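PDB 3LHL: putative agmatinase from Clostridium difficile, which probably hydrolyses agmatine to putrescine and urea at a manganese cluster. Local coordinates for residues His123-Arg127 with Glu165-Ala169. Sequence-based numbering, arbitrary orientation.
With MN (manganese (II) ion), chain C; MN (manganese (II) ion), chain B.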
loop_
_atom_site.group_PDB
_atom_site.type_symbol
_atom_site.label_atom_id
_atom_site.label_comp_id
_atom_site.label_asym_id
_atom_site.label_seq_id
_atom_site.Cartn_x
_atom_site.Cartn_y
_atom_site.Cartn_z
ATOM N N HIS A 123 -2.886 5.704 -10.487
ATOM C CA HIS A 123 -1.751 6.142 -11.294
ATOM C C HIS A 123 -0.699 5.054 -11.493
ATOM O O HIS A 123 -0.500 4.197 -10.624
ATOM C CB HIS A 123 -1.098 7.367 -10.643
ATOM C CG HIS A 123 -2.086 8.393 -10.190
ATOM N ND1 HIS A 123 -2.679 8.354 -8.945
ATOM C CD2 HIS A 123 -2.654 9.434 -10.846
ATOM C CE1 HIS A 123 -3.571 9.325 -8.856
ATOM N NE2 HIS A 123 -3.576 9.993 -9.996
ATOM N N THR A 124 -0.020 5.107 -12.637
ATOM C CA THR A 124 1.019 4.138 -12.974
ATOM C C THR A 124 2.243 4.268 -12.066
ATOM O O THR A 124 2.822 3.265 -11.644
ATOM C CB THR A 124 1.504 4.305 -14.445
ATOM O OG1 THR A 124 2.279 5.506 -14.561
ATOM C CG2 THR A 124 0.316 4.375 -15.410
ATOM N N ASP A 125 2.629 5.506 -11.766
ATOM C CA ASP A 125 3.804 5.759 -10.935
ATOM C C ASP A 125 5.063 5.231 -11.626
ATOM O O ASP A 125 6.057 4.914 -10.976
ATOM C CB ASP A 125 3.651 5.092 -9.563
ATOM C CG ASP A 125 2.703 5.842 -8.654
ATOM O OD1 ASP A 125 2.298 6.966 -9.018
ATOM O OD2 ASP A 125 2.371 5.315 -7.572
ATOM N N LEU A 126 5.017 5.146 -12.953
ATOM C CA LEU A 126 6.146 4.636 -13.709
ATOM C C LEU A 126 7.090 5.693 -14.282
ATOM O O LEU A 126 8.149 5.356 -14.808
ATOM C CB LEU A 126 5.643 3.727 -14.833
ATOM C CG LEU A 126 5.160 2.334 -14.413
ATOM C CD1 LEU A 126 4.667 1.565 -15.624
ATOM C CD2 LEU A 126 6.306 1.579 -13.745
ATOM N N ARG A 127 6.740 6.969 -14.185
ATOM C CA ARG A 127 7.635 7.973 -14.744
ATOM C C ARG A 127 8.975 7.990 -14.010
ATOM O O ARG A 127 9.048 7.717 -12.810
ATOM C CB ARG A 127 6.983 9.359 -14.732
ATOM C CG ARG A 127 6.788 10.000 -13.379
ATOM C CD ARG A 127 5.910 11.235 -13.554
ATOM N NE ARG A 127 4.586 10.851 -14.040
ATOM C CZ ARG A 127 3.710 11.681 -14.598
ATOM N NH1 ARG A 127 4.007 12.964 -14.757
ATOM N NH2 ARG A 127 2.530 11.222 -14.992
ATOM N N GLU A 165 4.365 6.072 -19.937
ATOM C CA GLU A 165 4.229 5.208 -18.768
ATOM C C GLU A 165 3.410 3.972 -19.105
ATOM O O GLU A 165 3.741 2.869 -18.686
ATOM C CB GLU A 165 3.567 5.958 -17.613
ATOM C CG GLU A 165 4.442 7.022 -16.973
ATOM C CD GLU A 165 3.717 7.767 -15.871
ATOM O OE1 GLU A 165 2.660 8.371 -16.157
ATOM O OE2 GLU A 165 4.197 7.748 -14.717
ATOM N N PHE A 166 2.336 4.158 -19.862
ATOM C CA PHE A 166 1.489 3.035 -20.249
ATOM C C PHE A 166 2.199 2.112 -21.245
ATOM O O PHE A 166 2.105 0.890 -21.130
ATOM C CB PHE A 166 0.165 3.554 -20.825
ATOM C CG PHE A 166 -0.804 4.022 -19.770
ATOM C CD1 PHE A 166 -1.502 3.103 -18.991
ATOM C CD2 PHE A 166 -0.999 5.378 -19.534
ATOM C CE1 PHE A 166 -2.376 3.528 -17.995
ATOM C CE2 PHE A 166 -1.874 5.811 -18.536
ATOM C CZ PHE A 166 -2.562 4.883 -17.767
ATOM N N LYS A 167 2.907 2.697 -22.211
ATOM C CA LYS A 167 3.653 1.913 -23.199
ATOM C C LYS A 167 4.673 1.034 -22.480
ATOM O O LYS A 167 4.831 -0.143 -22.801
ATOM C CB LYS A 167 4.409 2.827 -24.172
ATOM C CG LYS A 167 3.574 3.469 -25.258
ATOM C CD LYS A 167 4.444 4.367 -26.132
ATOM C CE LYS A 167 3.639 5.027 -27.240
ATOM N NZ LYS A 167 4.434 6.056 -27.980
ATOM N N PHE A 168 5.367 1.633 -21.514
ATOM C CA PHE A 168 6.384 0.942 -20.726
ATOM C C PHE A 168 5.842 -0.389 -20.230
ATOM O O PHE A 168 6.551 -1.398 -20.222
ATOM C CB PHE A 168 6.797 1.806 -19.527
ATOM C CG PHE A 168 8.020 1.307 -18.802
ATOM C CD1 PHE A 168 9.288 1.475 -19.349
ATOM C CD2 PHE A 168 7.902 0.672 -17.569
ATOM C CE1 PHE A 168 10.428 1.018 -18.680
ATOM C CE2 PHE A 168 9.034 0.208 -16.891
ATOM C CZ PHE A 168 10.299 0.382 -17.449
ATOM N N ALA A 169 4.575 -0.392 -19.830
ATOM C CA ALA A 169 3.946 -1.603 -19.322
ATOM C C ALA A 169 3.230 -2.433 -20.383
ATOM O O ALA A 169 3.443 -3.641 -20.473
ATOM C CB ALA A 169 2.970 -1.250 -18.202
HETATM MN MN MN C . -2.063 7.283 -6.858
HETATM MN MN MN B . 0.689 5.833 -6.017
#
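A single buried carboxylate, that of E165, gathers main chain and side chain of the loop that carries two manganese ligands. E165 OE2 lies 2.7 Å from R127 N, a weak hydrogen bond, and accepts another from R127 NE at 3.2 Å, while R127 NH2 makes a weak one to E165 OE1 at 3.1 Å, the two guanidinium contacts together forming a salt bridge. E165 OE1 also accepts a hydrogen bond from the backbone N of T162. The loop itself is turned by T124, whose OG1 accepts from L126 N at 3.2 Å in an ST turn. D125, with both phi and psi positive, points its CA-to-CB bond away from the helix, whereas those of T124 and L126 point toward it. T124 and L126 are thereby turned to the helix and D125 to the metal, where D125 OD2 binds one manganese at 2.4 Å. H123, its CA-to-CB bond directed sideways, binds a second through ND1, also at 2.4 Å. D121 and D202 serve both ions, H98 completing the first site and D204 the second; the two belong to the binuclear manganese cluster characteristic of the arginase family. On the helix side, T124 CG2 makes a CH-pi contact 3.9 Å from the centroid of the F166 ring, over its face, and L126 CD1 packs 3.9 Å from F168 CD2 and 4.2 Å from A169 CB. The metal-bearing loop, which follows strand 115-120, is thus joined to helix 163-170: T124 and F166 both rest on I158 of strand 153-158 and M177 of strand 176-179, while L126 and F168 reach helix 140-148.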